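PDB 6RW0: protein angel homolog 2 from Homo sapiens, which acts as a 2',3'-cyclic phosphatase within the CCR4 family of deadenylases and may bind the 3' untranslated regions of mRNAs. Local coordinates for residues S239-P244 and V363-Y368; S247-G252 and F334-V339. All coordinates share one frame; numbering follows the deposited sequence. Where two conformers were deposited one is given.

Contact 1: S239-P244 and V363-Y368; sequences SVPGSP and VDYIFY
Tyr-365 reaches across to the backbone of Ser-239. Its CB leaves strand 359-369 toward the loop, and CG stands anti to the carbonyl carbon (chi1 -57°), beside the backbone N. Further out, Tyr-365 CE1 lies 4.4 Å from Pro-241 CG, the two side chains crossing obliquely. On the other ring edge Tyr-365 CE2 comes to 3.3 Å from Ser-239 O, which sits in the plane of the ring. At the tip, Tyr-365 OH donates to Ser-239 O at 2.7 Å, tilted 26° from the carbonyl plane. Tyr-365 OH also lies 3.3 Å from Pro-241 CD. Ser-239 O meets Val-363 as well, through a nearly straight CA-H...O contact with Val-363 CA at 3.5 Å. In this DNase I-like domain, strand 359-369 pairs antiparallel with strand 231-236, and the loop gripped here carries the chain from 231-236 into helix 244-251. The passage includes a type II turn from Val-240 to Ser-243, with Gly-242 at positive phi. Val-240 O accepts from both N and OG of Ser-243, Ser-243 OG at 2.7 Å. As the N-cap, Ser-243 also caps Tyr-246 N through OG, and the ring of Tyr-246 meets that of Tyr-365.

Contact 2: S247-G252 and F334-V339; sequences SFIKEG and FSLSSV
Where Ile-249 and Lys-250 meet Leu-336, the flat groups in play are peptide groups; the rings of Phe-248 and Phe-334 pack elsewhere, edge-to-face with His-332 and Phe-228 respectively. Phe-334 also meets His-332, planes at about 35°, which makes His-332 the ring common to both phenylalanines. Lys-250 O and Leu-336 O approach to 3.7 Å, and two waters sit between the backbones. Water 1 accepts from Leu-336 N at 2.9 Å and can donate to Ile-249 O at 3.0 Å, or weakly to Lys-250 O. Water 2 lies 2.4 Å from Lys-250 O and 2.6 Å from Leu-336 O, distances so short that its exact placement is doubtful.

Deeper in, Ile-249 CG2 makes an apolar contact with Leu-336 CD1 at 4.0 Å, beside Met-233 of strand 231-236. Lys-250 sets off away from strand 336-338, but bends at chi2 and chi3 bring Lys-250 CE to 3.8 Å from Ser-338 N. A further bend at chi4 places NZ, which bonds to Tyr-246 OH, while Ser-338 OG turns to Tyr-340 O.

The C-terminal end of a helix is thus packed on one sheet of the DNase I-like alpha/beta sandwich, where 336-338 pairs antiparallel with 359-369. Helix 247-251 and strand 336-338 have axes 7.5 Å apart, with 123° between their N-to-C directions; Gly-252 then leaves helical geometry with positive phi. Lys-250 O and Leu-336 O are both acceptors and cannot bond each other; water 1 joins Leu-336 N to Ile-249 O, which has a second donor in His-332 NE2.

Contact 2 is nested inside the chain loop closed by contact 1, and their centres lie about 9 Å apart. Their strand segments are antiparallel neighbours: Tyr-368 O lies 2.9 Å from Ser-337 N and Ile-366 O 2.9 Å from Val-339 N, both probable hydrogen bonds. Segment 239-244 runs straight into the helix that carries 247-252, and the side chain of Phe-367 packs against Ile-249 and Lys-250. Contact 1 is the one near the metal site, with the Val-363 side chain about 8 Å from the bound magnesium ion. Asp-364, the next residue after Val-363, bonds through OD2 to His-418 ND1, consistent with the Asp-His pair of DNase I-like active sites.

Contact 1: S239-P244 and V363-Y368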
loop_
_atom_site.group_PDB
_atom_site.type_symbol
_atom_site.label_atom_id
_atom_site.label_comp_id
_atom_site.label_asym_id
_atom_site.label_seq_id
_atom_site.Cartn_x
_atom_site.Cartn_y
_atom_site.Cartn_z
ATOM N N SER A 239 2.154 8.731 2.046
ATOM C CA SER A 239 1.452 9.956 1.713
ATOM C C SER A 239 0.179 9.965 2.534
ATOM O O SER A 239 -0.416 8.904 2.760
ATOM C CB SER A 239 1.065 9.985 0.236
ATOM O OG SER A 239 2.212 9.894 -0.598
ATOM N N VAL A 240 -0.236 11.154 2.961
ATOM C CA VAL A 240 -1.331 11.273 3.920
ATOM C C VAL A 240 -2.661 11.647 3.276
ATOM O O VAL A 240 -2.702 12.123 2.131
ATOM C CB VAL A 240 -0.982 12.258 5.051
ATOM C CG1 VAL A 240 0.349 11.883 5.709
ATOM C CG2 VAL A 240 -0.959 13.673 4.532
ATOM N N PRO A 241 -3.774 11.441 3.977
ATOM C CA PRO A 241 -5.079 11.772 3.396
ATOM C C PRO A 241 -5.173 13.240 3.016
ATOM O O PRO A 241 -4.721 14.130 3.742
ATOM C CB PRO A 241 -6.065 11.398 4.510
ATOM C CG PRO A 241 -5.343 10.283 5.251
ATOM C CD PRO A 241 -3.911 10.753 5.281
ATOM N N GLY A 242 -5.755 13.485 1.846
ATOM C CA GLY A 242 -5.920 14.827 1.352
ATOM C C GLY A 242 -4.696 15.422 0.704
ATOM O O GLY A 242 -4.773 16.545 0.188
ATOM N N SER A 243 -3.565 14.728 0.727
ATOM C CA SER A 243 -2.384 15.222 0.048
ATOM C C SER A 243 -2.617 15.224 -1.458
ATOM O O SER A 243 -3.519 14.544 -1.958
ATOM C CB SER A 243 -1.192 14.324 0.360
ATOM O OG SER A 243 -1.376 12.995 -0.113
ATOM N N PRO A 244 -1.801 15.963 -2.214
ATOM C CA PRO A 244 -1.941 15.899 -3.678
ATOM C C PRO A 244 -1.868 14.488 -4.235
ATOM O O PRO A 244 -2.641 14.134 -5.133
ATOM C CB PRO A 244 -0.795 16.792 -4.174
ATOM C CG PRO A 244 -0.640 17.814 -3.069
ATOM C CD PRO A 244 -0.864 17.027 -1.794
ATOM N N VAL A 363 -0.638 6.451 6.349
ATOM C CA VAL A 363 0.104 6.321 5.097
ATOM C C VAL A 363 -0.258 5.039 4.357
ATOM O O VAL A 363 0.217 4.820 3.240
ATOM C CB VAL A 363 1.634 6.386 5.305
ATOM C CG1 VAL A 363 2.027 7.774 5.737
ATOM C CG2 VAL A 363 2.102 5.308 6.285
ATOM N N ASP A 364 -1.051 4.173 4.980
ATOM C CA ASP A 364 -1.451 2.897 4.394
ATOM C C ASP A 364 -2.897 2.976 3.932
ATOM O O ASP A 364 -3.728 3.608 4.589
ATOM C CB ASP A 364 -1.341 1.778 5.427
ATOM C CG ASP A 364 0.051 1.648 5.996
ATOM O OD1 ASP A 364 0.918 1.077 5.304
ATOM O OD2 ASP A 364 0.301 2.144 7.124
ATOM N N TYR A 365 -3.193 2.322 2.803
ATOM C CA TYR A 365 -4.513 2.387 2.192
ATOM C C TYR A 365 -4.901 1.059 1.566
ATOM O O TYR A 365 -4.053 0.277 1.129
ATOM C CB TYR A 365 -4.539 3.443 1.065
ATOM C CG TYR A 365 -4.148 4.814 1.543
ATOM C CD1 TYR A 365 -5.100 5.675 2.047
ATOM C CD2 TYR A 365 -2.823 5.236 1.539
ATOM C CE1 TYR A 365 -4.765 6.927 2.519
ATOM C CE2 TYR A 365 -2.478 6.491 2.015
ATOM C CZ TYR A 365 -3.451 7.323 2.512
ATOM O OH TYR A 365 -3.104 8.554 2.990
ATOM N N ILE A 366 -6.214 0.839 1.475
ATOM C CA ILE A 366 -6.797 -0.113 0.535
ATOM C C ILE A 366 -7.714 0.698 -0.371
ATOM O O ILE A 366 -8.728 1.242 0.090
ATOM C CB ILE A 366 -7.568 -1.246 1.223
ATOM C CG1 ILE A 366 -6.668 -2.070 2.150
ATOM C CG2 ILE A 366 -8.155 -2.165 0.147
ATOM C CD1 ILE A 366 -7.397 -3.090 3.028
ATOM N N PHE A 367 -7.356 0.804 -1.646
ATOM C CA PHE A 367 -8.187 1.432 -2.660
ATOM C C PHE A 367 -8.853 0.337 -3.481
ATOM O O PHE A 367 -8.305 -0.758 -3.640
ATOM C CB PHE A 367 -7.334 2.296 -3.579
ATOM C CG PHE A 367 -6.684 3.472 -2.904
ATOM C CD1 PHE A 367 -7.426 4.586 -2.570
ATOM C CD2 PHE A 367 -5.312 3.485 -2.662
ATOM C CE1 PHE A 367 -6.817 5.690 -1.987
ATOM C CE2 PHE A 367 -4.697 4.590 -2.092
ATOM C CZ PHE A 367 -5.454 5.679 -1.736
ATOM N N TYR A 368 -10.056 0.619 -3.979
ATOM C CA TYR A 368 -10.784 -0.389 -4.741
ATOM C C TYR A 368 -11.660 0.262 -5.803
ATOM O O TYR A 368 -12.110 1.398 -5.651
ATOM C CB TYR A 368 -11.639 -1.270 -3.817
ATOM C CG TYR A 368 -12.765 -0.538 -3.105
ATOM C CD1 TYR A 368 -14.074 -0.629 -3.555
ATOM C CD2 TYR A 368 -12.518 0.242 -1.975
ATOM C CE1 TYR A 368 -15.110 0.036 -2.909
ATOM C CE2 TYR A 368 -13.544 0.910 -1.328
ATOM C CZ TYR A 368 -14.838 0.808 -1.799
ATOM O OH TYR A 368 -15.872 1.468 -1.168
#

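Contact 2: S247-G252 and F334-V339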
loop_
_atom_site.group_PDB
_atom_site.type_symbol
_atom_site.label_atom_id
_atom_site.label_comp_id
_atom_site.label_asym_id
_atom_site.label_seq_id
_atom_site.Cartn_x
_atom_site.Cartn_y
_atom_site.Cartn_z
ATOM N N SER A 247 -5.153 12.750 -3.410
ATOM C CA SER A 247 -6.242 13.302 -4.207
ATOM C C SER A 247 -6.175 12.809 -5.643
ATOM O O SER A 247 -7.212 12.551 -6.268
ATOM C CB SER A 247 -6.183 14.824 -4.159
ATOM O OG SER A 247 -6.334 15.284 -2.826
ATOM N N PHE A 248 -4.964 12.682 -6.190
ATOM C CA PHE A 248 -4.812 12.145 -7.538
ATOM C C PHE A 248 -5.402 10.741 -7.631
ATOM O O PHE A 248 -6.144 10.425 -8.570
ATOM C CB PHE A 248 -3.333 12.164 -7.946
ATOM C CG PHE A 248 -3.064 11.449 -9.243
ATOM C CD1 PHE A 248 -3.760 11.796 -10.382
ATOM C CD2 PHE A 248 -2.134 10.431 -9.318
ATOM C CE1 PHE A 248 -3.554 11.137 -11.576
ATOM C CE2 PHE A 248 -1.915 9.771 -10.526
ATOM C CZ PHE A 248 -2.623 10.127 -11.644
ATOM N N ILE A 249 -5.085 9.876 -6.666
ATOM C CA ILE A 249 -5.629 8.521 -6.699
ATOM C C ILE A 249 -7.150 8.566 -6.676
ATOM O O ILE A 249 -7.822 7.901 -7.470
ATOM C CB ILE A 249 -5.070 7.679 -5.539
ATOM C CG1 ILE A 249 -3.560 7.516 -5.701
ATOM C CG2 ILE A 249 -5.750 6.303 -5.488
ATOM C CD1 ILE A 249 -2.862 6.857 -4.526
ATOM N N LYS A 250 -7.714 9.353 -5.762
ATOM C CA LYS A 250 -9.156 9.337 -5.558
ATOM C C LYS A 250 -9.912 10.002 -6.700
ATOM O O LYS A 250 -11.008 9.555 -7.064
ATOM C CB LYS A 250 -9.503 10.083 -4.270
ATOM C CG LYS A 250 -9.042 9.457 -2.995
ATOM C CD LYS A 250 -9.763 8.160 -2.694
ATOM C CE LYS A 250 -11.197 8.384 -2.230
ATOM N NZ LYS A 250 -11.312 9.110 -0.921
ATOM N N GLU A 251 -9.375 11.088 -7.253
ATOM C CA GLU A 251 -10.104 11.858 -8.250
ATOM C C GLU A 251 -9.764 11.477 -9.683
ATOM O O GLU A 251 -10.565 11.755 -10.587
ATOM C CB GLU A 251 -9.852 13.359 -8.057
ATOM C CG GLU A 251 -10.188 13.865 -6.659
ATOM C CD GLU A 251 -11.629 13.597 -6.261
ATOM O OE1 GLU A 251 -12.517 13.652 -7.139
ATOM O OE2 GLU A 251 -11.874 13.329 -5.064
ATOM N N GLY A 252 -8.615 10.848 -9.915
ATOM C CA GLY A 252 -8.186 10.565 -11.265
ATOM C C GLY A 252 -7.624 11.752 -12.002
ATOM O O GLY A 252 -7.464 11.688 -13.223
ATOM N N PHE A 334 -9.052 5.124 -13.801
ATOM C CA PHE A 334 -9.759 4.262 -12.865
ATOM C C PHE A 334 -10.779 5.070 -12.066
ATOM O O PHE A 334 -10.767 6.300 -12.050
ATOM C CB PHE A 334 -8.787 3.562 -11.916
ATOM C CG PHE A 334 -7.660 2.852 -12.608
ATOM C CD1 PHE A 334 -7.906 1.846 -13.531
ATOM C CD2 PHE A 334 -6.351 3.188 -12.334
ATOM C CE1 PHE A 334 -6.854 1.192 -14.172
ATOM C CE2 PHE A 334 -5.297 2.534 -12.965
ATOM C CZ PHE A 334 -5.552 1.540 -13.891
ATOM N N SER A 335 -11.674 4.351 -11.391
ATOM C CA SER A 335 -12.644 4.928 -10.463
ATOM C C SER A 335 -12.411 4.227 -9.128
ATOM O O SER A 335 -12.955 3.145 -8.877
ATOM C CB SER A 335 -14.053 4.734 -10.972
ATOM O OG SER A 335 -14.992 5.275 -10.062
ATOM N N LEU A 336 -11.582 4.837 -8.282
ATOM C CA LEU A 336 -11.127 4.214 -7.050
ATOM C C LEU A 336 -11.666 4.931 -5.825
ATOM O O LEU A 336 -11.651 6.164 -5.752
ATOM C CB LEU A 336 -9.605 4.248 -6.966
ATOM C CG LEU A 336 -8.906 3.536 -8.113
ATOM C CD1 LEU A 336 -7.400 3.777 -8.076
ATOM C CD2 LEU A 336 -9.203 2.046 -8.060
ATOM N N SER A 337 -12.118 4.142 -4.859
ATOM C CA SER A 337 -12.510 4.617 -3.546
ATOM C C SER A 337 -11.524 4.080 -2.524
ATOM O O SER A 337 -10.810 3.108 -2.771
ATOM C CB SER A 337 -13.910 4.112 -3.193
ATOM O OG SER A 337 -14.893 4.735 -4.001
ATOM N N SER A 338 -11.496 4.723 -1.364
ATOM C CA SER A 338 -10.683 4.281 -0.243
ATOM C C SER A 338 -11.574 3.535 0.739
ATOM O O SER A 338 -12.679 3.986 1.054
ATOM C CB SER A 338 -10.044 5.478 0.460
ATOM O OG SER A 338 -9.422 5.094 1.678
ATOM N N VAL A 339 -11.086 2.403 1.244
ATOM C CA VAL A 339 -11.844 1.660 2.247
ATOM C C VAL A 339 -12.129 2.534 3.463
ATOM O O VAL A 339 -13.253 2.564 3.978
ATOM C CB VAL A 339 -11.117 0.362 2.642
ATOM C CG1 VAL A 339 -11.701 -0.219 3.944
ATOM C CG2 VAL A 339 -11.213 -0.640 1.508
HETATM O O HOH W 1 -10.348 7.383 -8.929
HETATM O O HOH W 2 -12.973 8.127 -6.870
#